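Local coordinates for acyl-[acyl-carrier-protein]--UDP-N-acetylglucosamine O-acyltransferase (Helicobacter pylori, PDB 1J2Z) that transfers a (3R)-hydroxyacyl chain from acyl carrier protein to UDP-N-acetylglucosamine, the first step of lipid A biosynthesis, at residues G144-I149 and I161-I167. Residues are numbered along the deposited sequence; the frame is centred on the assembly and turned at random.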
loop_
_atom_site.group_PDB
_atom_site.type_symbol
_atom_site.label_atom_id
_atom_site.label_comp_id
_atom_site.label_asym_id
_atom_site.label_seq_id
_atom_site.Cartn_x
_atom_site.Cartn_y
_atom_site.Cartn_z
ATOM N N GLY A 144 -3.471 -21.197 7.602
ATOM C CA GLY A 144 -4.442 -22.280 7.583
ATOM C C GLY A 144 -5.759 -21.915 6.927
ATOM O O GLY A 144 -5.894 -20.831 6.355
ATOM N N ASP A 145 -6.732 -22.819 6.994
ATOM C CA ASP A 145 -8.037 -22.560 6.394
ATOM C C ASP A 145 -8.841 -21.574 7.232
ATOM O O ASP A 145 -8.594 -21.408 8.429
ATOM C CB ASP A 145 -8.844 -23.856 6.245
ATOM C CG ASP A 145 -8.155 -24.881 5.366
ATOM O OD1 ASP A 145 -7.375 -24.487 4.471
ATOM O OD2 ASP A 145 -8.406 -26.089 5.564
ATOM N N TYR A 146 -9.802 -20.919 6.592
ATOM C CA TYR A 146 -10.677 -19.960 7.262
ATOM C C TYR A 146 -9.962 -18.859 8.036
ATOM O O TYR A 146 -10.330 -18.548 9.171
ATOM C CB TYR A 146 -11.641 -20.689 8.204
ATOM C CG TYR A 146 -12.471 -21.745 7.519
ATOM C CD1 TYR A 146 -12.015 -23.057 7.417
ATOM C CD2 TYR A 146 -13.694 -21.424 6.931
ATOM C CE1 TYR A 146 -12.755 -24.027 6.745
ATOM C CE2 TYR A 146 -14.442 -22.388 6.256
ATOM C CZ TYR A 146 -13.964 -23.686 6.168
ATOM O OH TYR A 146 -14.692 -24.642 5.495
ATOM N N VAL A 147 -8.944 -18.267 7.426
ATOM C CA VAL A 147 -8.225 -17.182 8.071
ATOM C C VAL A 147 -8.565 -15.864 7.386
ATOM O O VAL A 147 -8.605 -15.779 6.153
ATOM C CB VAL A 147 -6.695 -17.399 8.008
ATOM C CG1 VAL A 147 -5.958 -16.144 8.495
ATOM C CG2 VAL A 147 -6.309 -18.592 8.868
ATOM N N ASN A 148 -8.842 -14.846 8.194
ATOM C CA ASN A 148 -9.141 -13.519 7.672
ATOM C C ASN A 148 -8.052 -12.572 8.142
ATOM O O ASN A 148 -7.725 -12.538 9.325
ATOM C CB ASN A 148 -10.499 -13.014 8.171
ATOM C CG ASN A 148 -11.665 -13.679 7.466
ATOM O OD1 ASN A 148 -12.792 -13.197 7.522
ATOM N ND2 ASN A 148 -11.399 -14.796 6.806
ATOM N N ILE A 149 -7.473 -11.821 7.212
ATOM C CA ILE A 149 -6.434 -10.871 7.564
ATOM C C ILE A 149 -6.871 -9.493 7.075
ATOM O O ILE A 149 -7.083 -9.289 5.877
ATOM C CB ILE A 149 -5.081 -11.239 6.920
ATOM C CG1 ILE A 149 -4.712 -12.686 7.268
ATOM C CG2 ILE A 149 -3.998 -10.280 7.415
ATOM C CD1 ILE A 149 -3.386 -13.148 6.689
ATOM N N ILE A 161 0.040 -19.011 10.779
ATOM C CA ILE A 161 -1.274 -18.685 11.319
ATOM C C ILE A 161 -2.136 -19.925 11.129
ATOM O O ILE A 161 -2.345 -20.380 10.001
ATOM C CB ILE A 161 -1.904 -17.493 10.573
ATOM C CG1 ILE A 161 -0.989 -16.275 10.697
ATOM C CG2 ILE A 161 -3.284 -17.181 11.149
ATOM C CD1 ILE A 161 -1.362 -15.141 9.760
ATOM N N ALA A 162 -2.625 -20.476 12.235
ATOM C CA ALA A 162 -3.436 -21.684 12.183
ATOM C C ALA A 162 -4.855 -21.426 11.704
ATOM O O ALA A 162 -5.255 -20.284 11.471
ATOM C CB ALA A 162 -3.454 -22.358 13.559
ATOM N N LYS A 163 -5.606 -22.511 11.563
ATOM C CA LYS A 163 -6.990 -22.476 11.107
ATOM C C LYS A 163 -7.914 -21.581 11.928
ATOM O O LYS A 163 -7.754 -21.442 13.137
ATOM C CB LYS A 163 -7.551 -23.902 11.105
ATOM C CG LYS A 163 -9.035 -24.010 10.784
ATOM C CD LYS A 163 -9.513 -25.450 10.986
ATOM C CE LYS A 163 -10.955 -25.637 10.545
ATOM N NZ LYS A 163 -11.417 -27.037 10.782
ATOM N N GLY A 164 -8.876 -20.974 11.242
ATOM C CA GLY A 164 -9.867 -20.129 11.883
ATOM C C GLY A 164 -9.437 -18.865 12.596
ATOM O O GLY A 164 -10.169 -18.374 13.455
ATOM N N CYS A 165 -8.279 -18.317 12.248
ATOM C CA CYS A 165 -7.813 -17.099 12.899
ATOM C C CYS A 165 -8.258 -15.821 12.211
ATOM O O CYS A 165 -8.540 -15.798 11.011
ATOM C CB CYS A 165 -6.288 -17.092 13.001
ATOM S SG CYS A 165 -5.621 -18.243 14.209
ATOM N N MET A 166 -8.324 -14.751 12.991
ATOM C CA MET A 166 -8.696 -13.452 12.459
ATOM C C MET A 166 -7.620 -12.459 12.861
ATOM O O MET A 166 -7.283 -12.351 14.038
ATOM C CB MET A 166 -10.047 -12.999 13.013
ATOM C CG MET A 166 -10.535 -11.683 12.419
ATOM S SD MET A 166 -12.198 -11.250 12.965
ATOM C CE MET A 166 -13.190 -12.278 11.865
ATOM N N ILE A 167 -7.077 -11.743 11.885
ATOM C CA ILE A 167 -6.047 -10.754 12.158
ATOM C C ILE A 167 -6.567 -9.378 11.761
ATOM O O ILE A 167 -6.913 -9.147 10.601
ATOM C CB ILE A 167 -4.768 -11.053 11.359
ATOM C CG1 ILE A 167 -4.363 -12.507 11.568
ATOM C CG2 ILE A 167 -3.637 -10.134 11.814
ATOM C CD1 ILE A 167 -3.124 -12.884 10.827
#
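Two successive coils of the left-handed parallel beta-helix stack here at a corner, where Gly144-Ile149 and Ile161-Ile167 turn from one sheet into the next. The turns are bound first: Gly144 N donates to Ile161 O (2.8 Å), and Gly164 N to Asp145 O (2.9 Å). The parallel bridge follows, with Asn148 N on Cys165 O and Ile167 N on Asn148 O. Gly164 is the third residue of the type II turn from Ala162 to Cys165, where its positive phi (63°) suits glycine, and its CA touches Tyr146 O.

Inside the coil, Ile149 and Ile167 lie side by side in matching conformations, CG1 of Ile149 3.9 Å from CD1 of Ile167. Val147 packs at the corner. Its CG1, anti to the backbone N (chi1 171°), meets Ile161 CG2. Val147 CG2 lies 3.3 Å from Ala162 O.

On the outer side the extended Lys163 runs alongside Tyr146, CE of Lys163 4.2 Å from CD1 of Tyr146. That ring stacks on His128 of the preceding coil. Arg197 of helix 195-201 touches the side chains of both Tyr146 and Asn148. The Asn148 amide folds back on its own backbone: Asn148 ND2 reaches Val147 O at 3.0 Å from above the carbonyl plane.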